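Side-chain contacts in folylpolyglutamate synthase/dihydrofolate synthase (Thermotoga maritima, PDB 1O5Z), which probably adds glutamate to dihydropteroate and to tetrahydrofolate in two ATP-dependent ligase reactions of folate biosynthesis, with magnesium as cofactor: residues V427-F430 and L431-K435; E409-E412 and R413-V417; M220-V223 and A224-K227; P289-E292 and K293-R296. All coordinates share one frame; numbering follows the deposited sequence.

Contact 1. Residues V427-F430 and L431-K435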
loop_
_atom_site.group_PDB
_atom_site.type_symbol
_atom_site.label_atom_id
_atom_site.label_comp_id
_atom_site.label_asym_id
_atom_site.label_seq_id
_atom_site.Cartn_x
_atom_site.Cartn_y
_atom_site.Cartn_z
ATOM N N VAL A 427 -7.869 -14.500 -3.361
ATOM C CA VAL A 427 -9.013 -14.363 -4.270
ATOM C C VAL A 427 -8.759 -13.410 -5.445
ATOM O O VAL A 427 -9.156 -13.663 -6.557
ATOM C CB VAL A 427 -10.231 -13.894 -3.462
ATOM C CG1 VAL A 427 -11.379 -13.455 -4.383
ATOM C CG2 VAL A 427 -10.662 -15.020 -2.506
ATOM N N ARG A 428 -8.114 -12.286 -5.187
ATOM C CA ARG A 428 -7.739 -11.377 -6.230
ATOM C C ARG A 428 -6.858 -12.076 -7.199
ATOM O O ARG A 428 -6.963 -11.870 -8.403
ATOM C CB ARG A 428 -6.988 -10.200 -5.648
ATOM C CG ARG A 428 -6.886 -9.048 -6.599
ATOM C CD ARG A 428 -5.905 -7.999 -6.203
ATOM N NE ARG A 428 -6.111 -6.856 -7.078
ATOM C CZ ARG A 428 -5.610 -6.785 -8.276
ATOM N NH1 ARG A 428 -4.803 -7.728 -8.692
ATOM N NH2 ARG A 428 -5.843 -5.734 -9.046
ATOM N N GLU A 429 -5.935 -12.881 -6.702
ATOM C CA GLU A 429 -5.029 -13.503 -7.636
ATOM C C GLU A 429 -5.813 -14.431 -8.576
ATOM O O GLU A 429 -5.564 -14.486 -9.768
ATOM C CB GLU A 429 -3.910 -14.277 -6.957
ATOM C CG GLU A 429 -2.803 -14.592 -7.964
ATOM C CD GLU A 429 -1.651 -15.359 -7.403
ATOM O OE1 GLU A 429 -1.628 -15.503 -6.197
ATOM O OE2 GLU A 429 -0.776 -15.844 -8.186
ATOM N N PHE A 430 -6.755 -15.158 -8.030
ATOM C CA PHE A 430 -7.444 -16.110 -8.832
ATOM C C PHE A 430 -8.352 -15.448 -9.812
ATOM O O PHE A 430 -8.469 -15.873 -10.946
ATOM C CB PHE A 430 -8.213 -17.082 -7.983
ATOM C CG PHE A 430 -8.599 -18.306 -8.736
ATOM C CD1 PHE A 430 -7.667 -19.302 -8.961
ATOM C CD2 PHE A 430 -9.885 -18.446 -9.252
ATOM C CE1 PHE A 430 -8.014 -20.426 -9.681
ATOM C CE2 PHE A 430 -10.233 -19.573 -9.972
ATOM C CZ PHE A 430 -9.307 -20.554 -10.193
ATOM N N LEU A 431 -8.982 -14.384 -9.364
ATOM C CA LEU A 431 -9.871 -13.623 -10.205
ATOM C C LEU A 431 -9.163 -12.978 -11.382
ATOM O O LEU A 431 -9.704 -12.873 -12.494
ATOM C CB LEU A 431 -10.528 -12.528 -9.354
ATOM C CG LEU A 431 -11.754 -12.918 -8.509
ATOM C CD1 LEU A 431 -12.229 -11.730 -7.709
ATOM C CD2 LEU A 431 -12.871 -13.503 -9.374
ATOM N N THR A 432 -7.956 -12.496 -11.133
ATOM C CA THR A 432 -7.217 -11.780 -12.144
ATOM C C THR A 432 -6.312 -12.692 -12.931
ATOM O O THR A 432 -5.988 -12.379 -14.052
ATOM C CB THR A 432 -6.431 -10.648 -11.503
ATOM O OG1 THR A 432 -5.676 -11.145 -10.397
ATOM C CG2 THR A 432 -7.400 -9.621 -10.867
ATOM N N THR A 433 -5.928 -13.840 -12.393
ATOM C CA THR A 433 -5.044 -14.737 -13.153
ATOM C C THR A 433 -5.595 -16.125 -13.421
ATOM O O THR A 433 -5.049 -16.859 -14.220
ATOM C CB THR A 433 -3.651 -14.905 -12.470
ATOM O OG1 THR A 433 -3.777 -15.607 -11.209
ATOM C CG2 THR A 433 -3.029 -13.533 -12.151
ATOM N N GLY A 434 -6.645 -16.517 -12.739
ATOM C CA GLY A 434 -7.148 -17.858 -12.942
ATOM C C GLY A 434 -6.261 -18.943 -12.377
ATOM O O GLY A 434 -6.504 -20.151 -12.631
ATOM N N LYS A 435 -5.257 -18.513 -11.600
ATOM C CA LYS A 435 -4.414 -19.399 -10.840
ATOM C C LYS A 435 -3.860 -18.763 -9.577
ATOM O O LYS A 435 -4.099 -17.618 -9.276
ATOM C CB LYS A 435 -3.315 -19.969 -11.720
ATOM C CG LYS A 435 -2.315 -18.957 -12.116
ATOM C CD LYS A 435 -1.528 -19.375 -13.331
ATOM C CE LYS A 435 -0.903 -18.135 -13.997
ATOM N NZ LYS A 435 -0.153 -18.477 -15.265
#
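The F430 ring lies against the turn that follows it, with G434 CA over the centre of one face in a CH-pi contact, 4.2 Å from the centroid and 9° off the ring normal. CE1 of the same ring comes within 3.3 Å of G434 O, and K435 N approaches CD1 obliquely. In F430, CG sits anti to the backbone N (chi1 -163°), beside the carbonyl carbon, which sends the ring toward the following turn. Replacing F430 by alanine is likely to remove the surface on which G434 CA rests and to deprive L405 and I436 of an aromatic partner. The second flat group, the R428 guanidinium, has the methyl CG2 of T432 over one face, while its NH2 forms a salt bridge with E309. Two threonine hydroxyls turn back onto carbonyls four residues earlier: T432 OG1 meets R428 O at a very short 2.5 Å, and T433 OG1 donates to E429 O at 2.6 Å. E429 O is thus gripped twice, by OG1 and N of T433 from opposite faces of its carbonyl plane. The carboxylate of E429 accepts hydrogen bonds from W440 NE1 and N437 N, joining the helix to the C-terminal tail. The side chains of V427 and L431 lie side by side, V427 CG1 3.8 Å from L431 CD1, and both pack on I408 of helix 404-409. At the end of helix 421-433, G434 leaves helical geometry with positive phi, its N bonding F430 O, and T433 OG1 accepts from K435 N, which makes an ST turn at this helix C terminus.

Contact 2. Residues E409-E412 and R413-V417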
loop_
_atom_site.group_PDB
_atom_site.type_symbol
_atom_site.label_atom_id
_atom_site.label_comp_id
_atom_site.label_asym_id
_atom_site.label_seq_id
_atom_site.Cartn_x
_atom_site.Cartn_y
_atom_site.Cartn_z
ATOM N N GLU A 409 -17.385 -18.139 -6.349
ATOM C CA GLU A 409 -18.031 -18.731 -7.517
ATOM C C GLU A 409 -19.546 -18.832 -7.327
ATOM O O GLU A 409 -20.303 -18.754 -8.295
ATOM C CB GLU A 409 -17.368 -20.088 -7.859
ATOM C CG GLU A 409 -17.899 -20.788 -9.099
ATOM C CD GLU A 409 -19.261 -21.430 -8.859
ATOM O OE1 GLU A 409 -19.996 -21.704 -9.843
ATOM O OE2 GLU A 409 -19.604 -21.648 -7.680
ATOM N N SER A 410 -19.969 -18.942 -6.070
ATOM C CA SER A 410 -21.337 -19.221 -5.682
ATOM C C SER A 410 -22.278 -18.022 -5.640
ATOM O O SER A 410 -23.501 -18.183 -5.563
ATOM C CB SER A 410 -21.296 -19.905 -4.323
ATOM O OG SER A 410 -20.681 -21.178 -4.551
ATOM N N THR A 411 -21.715 -16.823 -5.688
ATOM C CA THR A 411 -22.534 -15.624 -5.647
ATOM C C THR A 411 -22.966 -15.156 -7.035
ATOM O O THR A 411 -22.321 -15.435 -8.043
ATOM C CB THR A 411 -21.813 -14.517 -4.905
ATOM O OG1 THR A 411 -20.510 -14.303 -5.455
ATOM C CG2 THR A 411 -21.504 -14.946 -3.481
ATOM N N GLU A 412 -24.104 -14.477 -7.035
ATOM C CA GLU A 412 -24.675 -13.777 -8.173
ATOM C C GLU A 412 -24.550 -12.263 -7.964
ATOM O O GLU A 412 -24.298 -11.510 -8.923
ATOM C CB GLU A 412 -26.164 -14.098 -8.280
ATOM C CG GLU A 412 -26.502 -15.567 -8.129
ATOM C CD GLU A 412 -26.227 -16.366 -9.396
ATOM O OE1 GLU A 412 -25.130 -16.234 -9.990
ATOM O OE2 GLU A 412 -27.124 -17.141 -9.803
ATOM N N ARG A 413 -24.754 -11.839 -6.707
ATOM C CA ARG A 413 -24.766 -10.455 -6.329
ATOM C C ARG A 413 -23.381 -9.909 -6.311
ATOM O O ARG A 413 -22.421 -10.646 -6.204
ATOM C CB ARG A 413 -25.350 -10.280 -4.935
ATOM C CG ARG A 413 -26.809 -10.670 -4.789
ATOM C CD ARG A 413 -27.196 -10.807 -3.304
ATOM N NE ARG A 413 -28.577 -11.182 -3.056
ATOM C CZ ARG A 413 -28.996 -12.369 -2.609
ATOM N NH1 ARG A 413 -28.168 -13.370 -2.351
ATOM N NH2 ARG A 413 -30.291 -12.559 -2.414
ATOM N N ALA A 414 -23.291 -8.594 -6.424
ATOM C CA ALA A 414 -22.073 -7.899 -6.089
ATOM C C ALA A 414 -21.536 -8.403 -4.706
ATOM O O ALA A 414 -22.265 -8.398 -3.693
ATOM C CB ALA A 414 -22.322 -6.383 -6.103
ATOM N N THR A 415 -20.282 -8.883 -4.699
ATOM C CA THR A 415 -19.748 -9.668 -3.584
ATOM C C THR A 415 -18.589 -8.946 -2.947
ATOM O O THR A 415 -17.639 -8.583 -3.636
ATOM C CB THR A 415 -19.283 -11.019 -4.077
ATOM O OG1 THR A 415 -20.406 -11.762 -4.533
ATOM C CG2 THR A 415 -18.732 -11.869 -2.935
ATOM N N VAL A 416 -18.674 -8.755 -1.630
ATOM C CA VAL A 416 -17.641 -8.157 -0.820
ATOM C C VAL A 416 -16.804 -9.300 -0.245
ATOM O O VAL A 416 -17.308 -10.137 0.468
ATOM C CB VAL A 416 -18.228 -7.323 0.338
ATOM C CG1 VAL A 416 -17.105 -6.836 1.260
ATOM C CG2 VAL A 416 -19.067 -6.154 -0.181
ATOM N N VAL A 417 -15.514 -9.317 -0.585
ATOM C CA VAL A 417 -14.571 -10.280 -0.066
ATOM C C VAL A 417 -13.657 -9.549 0.934
ATOM O O VAL A 417 -12.882 -8.673 0.578
ATOM C CB VAL A 417 -13.749 -10.918 -1.225
ATOM C CG1 VAL A 417 -12.762 -11.938 -0.683
ATOM C CG2 VAL A 417 -14.667 -11.578 -2.232
#
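T411 and T415 reach toward each other tip to tip, T411 OG1 and T415 OG1 lying 2.7 Å apart. The methyls follow behind, T411 CG2 to T415 CG2 at 4.2 Å. In T411 the hydroxyl sits between the backbone N and the carbonyl carbon (chi1 53°), which directs it across the turn to T415. On the other side, T415 OG1 is placed anti to its own carbonyl carbon (chi1 -66°), and from there it donates to R413 O at 2.8 Å, 31° out of the carbonyl plane. This bond fixes the rotation of the T415 hydroxyl and ties it to the backbone two residues earlier. A valine in place of T415 would probably leave R413 O without this donor and set a methyl against the polar T411 OG1. T411 OG1, in a buried residue, is hydrogen-bonded to K316 NZ and I408 O. The turn thus leads from helix 404-409 into strand 414-418, which lies between strands 316-320 and 345-349 in the mixed sheet of the glutamate ligase domain; T411 packs on S346 and I372, and T415 on K316 and V348.

Contact 3. Residues M220-V223 and A224-K227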
loop_
_atom_site.group_PDB
_atom_site.type_symbol
_atom_site.label_atom_id
_atom_site.label_comp_id
_atom_site.label_asym_id
_atom_site.label_seq_id
_atom_site.Cartn_x
_atom_site.Cartn_y
_atom_site.Cartn_z
ATOM N N MET A 220 5.278 18.301 12.890
ATOM C CA MET A 220 5.817 18.419 11.542
ATOM C C MET A 220 6.252 19.844 11.261
ATOM O O MET A 220 7.274 20.050 10.627
ATOM C CB MET A 220 4.792 17.974 10.496
ATOM C CG MET A 220 4.368 16.527 10.641
ATOM S SD MET A 220 3.318 15.881 9.329
ATOM C CE MET A 220 1.668 16.300 9.868
ATOM N N GLU A 221 5.479 20.822 11.728
ATOM C CA GLU A 221 5.850 22.222 11.599
ATOM C C GLU A 221 7.185 22.491 12.252
ATOM O O GLU A 221 8.037 23.153 11.669
ATOM C CB GLU A 221 4.796 23.138 12.257
ATOM C CG GLU A 221 3.535 23.294 11.411
ATOM C CD GLU A 221 2.338 23.829 12.206
ATOM O OE1 GLU A 221 2.518 24.383 13.318
ATOM O OE2 GLU A 221 1.206 23.667 11.718
ATOM N N ASP A 222 7.338 22.001 13.485
ATOM C CA ASP A 222 8.557 22.206 14.242
ATOM C C ASP A 222 9.751 21.560 13.540
ATOM O O ASP A 222 10.793 22.186 13.408
ATOM C CB ASP A 222 8.401 21.702 15.684
ATOM C CG ASP A 222 7.386 22.525 16.483
ATOM O OD1 ASP A 222 7.545 22.683 17.719
ATOM O OD2 ASP A 222 6.395 23.080 15.957
ATOM N N VAL A 223 9.592 20.332 13.065
ATOM C CA VAL A 223 10.697 19.665 12.342
ATOM C C VAL A 223 11.084 20.334 11.018
ATOM O O VAL A 223 12.264 20.612 10.785
ATOM C CB VAL A 223 10.424 18.182 12.120
ATOM C CG1 VAL A 223 11.576 17.547 11.369
ATOM C CG2 VAL A 223 10.215 17.498 13.484
ATOM N N ALA A 224 10.086 20.619 10.187
ATOM C CA ALA A 224 10.293 21.331 8.913
ATOM C C ALA A 224 10.898 22.719 9.111
ATOM O O ALA A 224 11.822 23.099 8.406
ATOM C CB ALA A 224 8.977 21.456 8.149
ATOM N N ARG A 225 10.377 23.480 10.059
ATOM C CA ARG A 225 10.930 24.792 10.342
ATOM C C ARG A 225 12.404 24.656 10.731
ATOM O O ARG A 225 13.225 25.437 10.299
ATOM C CB ARG A 225 10.134 25.472 11.466
ATOM C CG ARG A 225 10.665 26.844 11.905
ATOM C CD ARG A 225 9.755 27.605 12.918
ATOM N NE ARG A 225 9.076 26.711 13.883
ATOM C CZ ARG A 225 7.763 26.367 13.870
ATOM N NH1 ARG A 225 6.915 26.831 12.953
ATOM N NH2 ARG A 225 7.291 25.540 14.798
ATOM N N LYS A 226 12.720 23.656 11.550
ATOM C CA LYS A 226 14.100 23.351 11.937
ATOM C C LYS A 226 14.945 22.946 10.757
ATOM O O LYS A 226 16.068 23.401 10.638
ATOM C CB LYS A 226 14.155 22.195 12.932
ATOM C CG LYS A 226 14.392 22.598 14.366
ATOM C CD LYS A 226 14.316 21.347 15.288
ATOM C CE LYS A 226 15.327 21.403 16.468
ATOM N NZ LYS A 226 14.955 22.350 17.555
ATOM N N LYS A 227 14.409 22.061 9.907
ATOM C CA LYS A 227 15.119 21.581 8.693
ATOM C C LYS A 227 15.106 22.578 7.498
ATOM O O LYS A 227 15.651 22.289 6.415
ATOM C CB LYS A 227 14.535 20.235 8.249
ATOM C CG LYS A 227 14.650 19.168 9.312
ATOM C CD LYS A 227 15.933 18.374 9.230
ATOM C CE LYS A 227 16.412 17.993 10.631
ATOM N NZ LYS A 227 16.719 16.524 10.801
#
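A salt bridge between D222 and R225, three residues apart on an α-helix, is the side-chain link of this local contact near the C-terminal end of helix 214-227. D222 OD2 meets R225 NH2 at 2.9 Å, coming in at the edge of the guanidinium and near its plane, although the carboxylate and guanidinium planes are turned 65° from each other. The arginine starts out with CG anti to the backbone N (chi1 177°) and then bends at chi3 (35°), which folds its end back along the helix to the aspartate. Folded this way, the guanidinium has E221 O over the centre of one face, 3.9 Å above its plane. The helix is the crossover of a beta-alpha-beta unit between strands 207-209 and 231-233, within the Mur ligase middle domain of the P-loop NTPase clan. M220, on the buried side, packs against L207, T209 and M231 of these strands. Four successive i to i+4 backbone bonds, from A224 N to M220 O through K227 N to V223 O, continue across this part of the helix. V223 and K227 lie side by side, V223 CG1 4.0 Å from K227 CG, so the lysine contributes its aliphatic stem here. E221 turns its carboxylate to R214, with which OE2 forms a salt bridge.

Contact 4. Residues P289-E292 and K293-R296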
loop_
_atom_site.group_PDB
_atom_site.type_symbol
_atom_site.label_atom_id
_atom_site.label_comp_id
_atom_site.label_asym_id
_atom_site.label_seq_id
_atom_site.Cartn_x
_atom_site.Cartn_y
_atom_site.Cartn_z
ATOM N N PRO A 289 9.271 18.554 -14.165
ATOM C CA PRO A 289 8.365 18.870 -15.224
ATOM C C PRO A 289 7.328 17.748 -15.468
ATOM O O PRO A 289 7.657 16.545 -15.549
ATOM C CB PRO A 289 9.294 19.079 -16.414
ATOM C CG PRO A 289 10.483 18.308 -16.091
ATOM C CD PRO A 289 10.655 18.403 -14.644
ATOM N N LEU A 290 6.072 18.174 -15.586
ATOM C CA LEU A 290 4.950 17.262 -15.694
ATOM C C LEU A 290 3.892 17.852 -16.573
ATOM O O LEU A 290 3.629 19.035 -16.451
ATOM C CB LEU A 290 4.298 17.078 -14.328
ATOM C CG LEU A 290 4.090 15.653 -13.926
ATOM C CD1 LEU A 290 5.484 15.020 -13.720
ATOM C CD2 LEU A 290 3.295 15.672 -12.653
ATOM N N SER A 291 3.267 17.014 -17.400
ATOM C CA SER A 291 2.195 17.463 -18.252
ATOM C C SER A 291 0.929 17.164 -17.522
ATOM O O SER A 291 0.886 16.248 -16.716
ATOM C CB SER A 291 2.202 16.757 -19.624
ATOM O OG SER A 291 2.113 15.339 -19.530
ATOM N N GLU A 292 -0.095 17.936 -17.839
ATOM C CA GLU A 292 -1.442 17.662 -17.395
ATOM C C GLU A 292 -1.934 16.329 -17.943
ATOM O O GLU A 292 -2.669 15.617 -17.270
ATOM C CB GLU A 292 -2.388 18.785 -17.843
ATOM C CG GLU A 292 -3.788 18.594 -17.321
ATOM C CD GLU A 292 -4.713 19.713 -17.708
ATOM O OE1 GLU A 292 -4.213 20.832 -17.851
ATOM O OE2 GLU A 292 -5.929 19.472 -17.862
ATOM N N LYS A 293 -1.524 15.987 -19.166
ATOM C CA LYS A 293 -1.862 14.674 -19.724
ATOM C C LYS A 293 -1.419 13.512 -18.825
ATOM O O LYS A 293 -2.199 12.594 -18.598
ATOM C CB LYS A 293 -1.262 14.502 -21.121
ATOM C CG LYS A 293 -1.658 13.195 -21.832
ATOM C CD LYS A 293 -0.880 12.991 -23.136
ATOM C CE LYS A 293 -1.632 12.039 -24.115
ATOM N NZ LYS A 293 -1.193 10.597 -23.964
ATOM N N ALA A 294 -0.163 13.553 -18.376
ATOM C CA ALA A 294 0.405 12.552 -17.502
ATOM C C ALA A 294 -0.292 12.484 -16.131
ATOM O O ALA A 294 -0.460 11.422 -15.565
ATOM C CB ALA A 294 1.894 12.825 -17.287
ATOM N N ILE A 295 -0.662 13.642 -15.609
ATOM C CA ILE A 295 -1.341 13.727 -14.346
ATOM C C ILE A 295 -2.686 13.034 -14.535
ATOM O O ILE A 295 -3.077 12.162 -13.747
ATOM C CB ILE A 295 -1.500 15.230 -13.933
ATOM C CG1 ILE A 295 -0.184 15.788 -13.439
ATOM C CG2 ILE A 295 -2.537 15.412 -12.842
ATOM C CD1 ILE A 295 -0.170 17.280 -13.430
ATOM N N ARG A 296 -3.419 13.406 -15.571
ATOM C CA ARG A 296 -4.729 12.796 -15.752
ATOM C C ARG A 296 -4.639 11.298 -16.002
ATOM O O ARG A 296 -5.451 10.530 -15.488
ATOM C CB ARG A 296 -5.453 13.443 -16.894
ATOM C CG ARG A 296 -5.834 14.840 -16.604
ATOM C CD ARG A 296 -6.655 15.484 -17.717
ATOM N NE ARG A 296 -6.972 16.857 -17.358
ATOM C CZ ARG A 296 -8.049 17.228 -16.671
ATOM N NH1 ARG A 296 -8.949 16.334 -16.305
ATOM N NH2 ARG A 296 -8.242 18.516 -16.359
#
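The backbone passes from extended geometry at L290 and S291 into the helix at E292, with I295 N bonding S291 O and R296 N bonding E292 O in the first turn. S291 is the N-cap: its OG accepts from A294 N at 3.1 Å with an N-H...O angle of 158°. A chi1 of 58° swings this hydroxyl in between the S291 backbone N and carbonyl carbon, over the start of the helix, where it also touches A294 CB at 3.4 Å and hydrogen-bonds Q77. One residue on, E292 and R296 lie side by side and form a salt bridge. A single oxygen, E292 OE2, accepts from both R296 NE and R296 NH2, each at 2.9 Å. The NE bond uses the anti lone pair of OE2, whereas NH2 arrives on the same anti side but 34° out of the carboxylate plane. Both bonds lie close to the guanidinium plane, so the arginine is gripped side-on, and its two terminal nitrogens hold the carbonyls of E261 and D262 as well. L290 crosses I295 at about a right angle, with CD2 3.6 Å from I295 CG1. This apolar pair packs between helices 63-77 and 271-286: L290 rests on I73 and L74 of the first and on L283 of the second, I295 on L280 of the latter, while E292, I295 and R296 lean on strand 259-265.

In the fold
All four contacts are local and follow one another in series along the chain, without nesting or crossing. Contact 3 comes first, on the crossover helix of the Mur ligase middle domain. Contact 4 follows, turning the loop after helix 271-286 into helix 292-301; its nearest atoms are about 22 Å from those of contact 3. Contact 2 then closes the loop between helix 404-409 and strand 414-418, and contact 1 finishes helix 421-433, the next element in the chain. These two touch, V417 CG1 to V427 CG2 at 4.2 Å, joining strand to helix. Contacts 1 and 2 lie across the chain's centre from contact 3.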